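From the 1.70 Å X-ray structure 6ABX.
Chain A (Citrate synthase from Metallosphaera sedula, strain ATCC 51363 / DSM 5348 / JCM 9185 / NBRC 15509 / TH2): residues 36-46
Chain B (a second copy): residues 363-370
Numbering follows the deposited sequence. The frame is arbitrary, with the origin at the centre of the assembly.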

# COMPACT_ATOMS: atom_id res chain seq x y z
N ASP A 36 21.88 -19.97 13.12
CA ASP A 36 23.22 -19.48 13.11
C ASP A 36 23.27 -17.95 13.14
O ASP A 36 24.06 -17.36 13.86
CB ASP A 36 23.98 -19.99 11.87
CG ASP A 36 24.27 -21.48 11.88
OD1 ASP A 36 24.20 -22.06 12.96
OD2 ASP A 36 24.52 -22.05 10.78
N LEU A 37 22.37 -17.28 12.41
CA LEU A 37 22.40 -15.82 12.44
C LEU A 37 22.01 -15.34 13.84
O LEU A 37 22.59 -14.41 14.37
CB LEU A 37 21.45 -15.25 11.38
CG LEU A 37 21.82 -15.63 9.96
CD1 LEU A 37 20.81 -15.14 8.96
CD2 LEU A 37 23.20 -15.10 9.63
N ALA A 38 21.03 -15.99 14.48
CA ALA A 38 20.67 -15.61 15.83
C ALA A 38 21.79 -15.88 16.84
O ALA A 38 22.00 -15.12 17.77
CB ALA A 38 19.42 -16.35 16.21
N SER A 39 22.52 -16.97 16.66
CA SER A 39 23.63 -17.30 17.51
C SER A 39 24.78 -16.31 17.38
O SER A 39 25.45 -15.99 18.39
CB SER A 39 24.15 -18.68 17.24
OG SER A 39 23.14 -19.65 17.54
N PHE A 40 25.13 -15.96 16.14
CA PHE A 40 26.42 -15.35 15.90
C PHE A 40 26.36 -13.97 15.24
O PHE A 40 27.38 -13.24 15.27
CB PHE A 40 27.25 -16.27 15.03
CG PHE A 40 27.40 -17.67 15.55
CD1 PHE A 40 27.91 -17.93 16.81
CD2 PHE A 40 26.98 -18.73 14.78
CE1 PHE A 40 27.97 -19.24 17.29
CE2 PHE A 40 27.12 -20.03 15.22
CZ PHE A 40 27.61 -20.28 16.48
N SER A 41 25.22 -13.60 14.64
CA SER A 41 25.20 -12.38 13.82
C SER A 41 24.58 -11.20 14.60
O SER A 41 24.44 -11.24 15.88
CB SER A 41 24.48 -12.68 12.51
OG SER A 41 24.59 -11.57 11.61
N ASN A 42 24.30 -10.08 13.90
CA ASN A 42 23.76 -8.93 14.54
C ASN A 42 22.87 -8.19 13.52
O ASN A 42 22.92 -8.52 12.32
CB ASN A 42 24.83 -8.02 15.14
CG ASN A 42 25.87 -7.67 14.10
OD1 ASN A 42 25.59 -6.90 13.20
ND2 ASN A 42 27.05 -8.28 14.22
N PHE A 43 22.05 -7.26 14.01
CA PHE A 43 21.09 -6.53 13.17
C PHE A 43 21.75 -5.98 11.88
O PHE A 43 21.32 -6.31 10.75
CB PHE A 43 20.43 -5.38 13.92
CG PHE A 43 19.41 -4.63 13.12
CD1 PHE A 43 19.75 -3.65 12.21
CD2 PHE A 43 18.07 -4.88 13.35
CE1 PHE A 43 18.78 -2.92 11.55
CE2 PHE A 43 17.10 -4.18 12.67
CZ PHE A 43 17.46 -3.20 11.79
N GLU A 44 22.81 -5.23 12.03
CA GLU A 44 23.43 -4.60 10.86
C GLU A 44 24.03 -5.64 9.90
O GLU A 44 23.93 -5.52 8.66
CB GLU A 44 24.48 -3.57 11.27
CG GLU A 44 23.90 -2.36 11.96
CD GLU A 44 23.78 -2.39 13.47
OE1 GLU A 44 23.74 -3.48 14.06
OE2 GLU A 44 23.84 -1.27 14.05
N GLU A 45 24.63 -6.70 10.44
CA GLU A 45 25.24 -7.68 9.55
C GLU A 45 24.15 -8.39 8.72
O GLU A 45 24.33 -8.69 7.53
CB GLU A 45 26.03 -8.71 10.36
CG GLU A 45 26.70 -9.71 9.51
CD GLU A 45 27.59 -10.68 10.26
OE1 GLU A 45 27.05 -11.71 10.76
OE2 GLU A 45 28.79 -10.38 10.38
N VAL A 46 23.02 -8.74 9.36
CA VAL A 46 21.94 -9.40 8.59
C VAL A 46 21.27 -8.44 7.61
O VAL A 46 20.88 -8.91 6.52
CB VAL A 46 20.92 -10.11 9.51
CG1 VAL A 46 19.85 -10.81 8.69
CG2 VAL A 46 21.60 -11.12 10.41
N ARG B 363 27.56 -22.45 5.53
CA ARG B 363 28.21 -22.36 6.84
C ARG B 363 28.47 -20.88 7.14
O ARG B 363 29.10 -20.20 6.36
CB ARG B 363 29.54 -23.14 6.88
CG ARG B 363 30.32 -22.99 8.19
CD ARG B 363 31.72 -23.61 8.24
NE ARG B 363 32.53 -23.11 9.37
CZ ARG B 363 32.68 -23.71 10.56
NH1 ARG B 363 33.61 -23.28 11.43
NH2 ARG B 363 31.92 -24.75 10.89
N TYR B 364 28.04 -20.43 8.32
CA TYR B 364 28.30 -19.10 8.80
C TYR B 364 29.78 -18.98 9.15
O TYR B 364 30.32 -19.81 9.87
CB TYR B 364 27.43 -18.80 10.03
CG TYR B 364 27.68 -17.42 10.54
CD1 TYR B 364 26.97 -16.33 10.03
CD2 TYR B 364 28.59 -17.17 11.54
CE1 TYR B 364 27.24 -15.05 10.43
CE2 TYR B 364 28.88 -15.88 11.96
CZ TYR B 364 28.12 -14.82 11.48
OH TYR B 364 28.45 -13.59 11.93
N VAL B 365 30.45 -18.00 8.51
CA VAL B 365 31.84 -17.75 8.69
C VAL B 365 31.90 -16.49 9.53
O VAL B 365 31.29 -15.49 9.17
CB VAL B 365 32.54 -17.48 7.35
CG1 VAL B 365 34.01 -17.09 7.54
CG2 VAL B 365 32.42 -18.68 6.40
N PRO B 366 32.57 -16.48 10.68
CA PRO B 366 32.57 -15.29 11.54
C PRO B 366 33.41 -14.21 10.84
O PRO B 366 34.26 -14.52 9.98
CB PRO B 366 33.21 -15.76 12.85
CG PRO B 366 34.09 -16.88 12.40
CD PRO B 366 33.43 -17.55 11.20
N ILE B 367 33.21 -12.96 11.24
CA ILE B 367 33.69 -11.86 10.42
C ILE B 367 35.22 -11.85 10.28
O ILE B 367 35.77 -11.49 9.22
CB ILE B 367 33.06 -10.55 10.91
CG1 ILE B 367 33.22 -9.48 9.83
CG2 ILE B 367 33.58 -10.08 12.28
CD1 ILE B 367 32.37 -8.25 10.05
N GLU B 368 35.93 -12.27 11.33
CA GLU B 368 37.38 -12.20 11.29
C GLU B 368 37.96 -13.17 10.28
O GLU B 368 39.13 -13.00 9.88
CB GLU B 368 37.97 -12.41 12.67
CG GLU B 368 37.68 -11.26 13.58
CD GLU B 368 38.49 -9.97 13.41
OE1 GLU B 368 37.86 -8.91 13.19
OE2 GLU B 368 39.73 -10.01 13.57
N GLU B 369 37.18 -14.17 9.83
CA GLU B 369 37.63 -15.16 8.86
C GLU B 369 37.24 -14.81 7.42
O GLU B 369 37.57 -15.56 6.53
CB GLU B 369 37.09 -16.53 9.28
CG GLU B 369 37.68 -17.01 10.59
CD GLU B 369 37.15 -18.32 11.19
OE1 GLU B 369 36.43 -18.98 10.48
OE2 GLU B 369 37.45 -18.64 12.36
N ARG B 370 36.53 -13.70 7.21
CA ARG B 370 36.16 -13.21 5.90
C ARG B 370 37.27 -12.25 5.43
O ARG B 370 38.02 -12.63 4.56
CB ARG B 370 34.84 -12.46 5.97
CG ARG B 370 33.74 -13.27 6.65
CD ARG B 370 32.53 -12.39 6.81
NE ARG B 370 31.56 -12.95 7.70
CZ ARG B 370 30.72 -12.25 8.47
NH1 ARG B 370 30.50 -10.95 8.23
NH2 ARG B 370 30.10 -12.89 9.44
O HOH W 1 27.03 -22.64 10.12

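This contact is built around one aromatic residue and finished by one charged one. Arg B363 contributes almost nothing: its CA-to-CB bond points away from chain A. The next residue, Tyr B364, points toward it and has more of its surface covered than any other residue here. Its backbone is tied to the helix through a water, which accepts from Tyr B364 N at 3.0 Å and donates to Asp A36 OD2 at 2.7 Å.

From that anchor the tyrosine side chain, with chi1 at t, runs along the end of the helix and into the turn that follows. Asp A36 CB lies 4.1 Å from Tyr B364 CB; farther out, Leu A37 CD2 comes within 4.0 Å of Tyr B364 CD1 and Phe A40 CB within 3.5 Å of Tyr B364 CE2. The rings of Phe A40 and Tyr B364 are near parallel, at 25°, but slid apart with centroids separated by 5.8 Å, so they barely overlap. At the tip, Tyr B364 OH donates to Glu A45 OE1 at 2.6 Å, leaving the carboxylate oxygen at the ring's edge.

Glu A45 is braced from its own chain at both ends. Ser A41 OG also donates to Glu A45 OE1, at 2.6 Å, while Asn A42 OD1 caps the new helix by accepting from Glu A45 N at 2.9 Å.

Val B365 does not touch the chain A stretch, but its carbonyl O accepts from Arg B370 NE and from Arg B370 NH2, each at 2.9 Å. Ile B367 adds a light touch, its CD1 4.2 Å from Glu A45 OE2. Arg B370 then closes the arrangement with a salt bridge: its NH1 and NH2 donate to Glu A45 OE2 at 2.8 and 3.0 Å. One buried glutamate thus serves both polar partners from chain B, an oxygen for each.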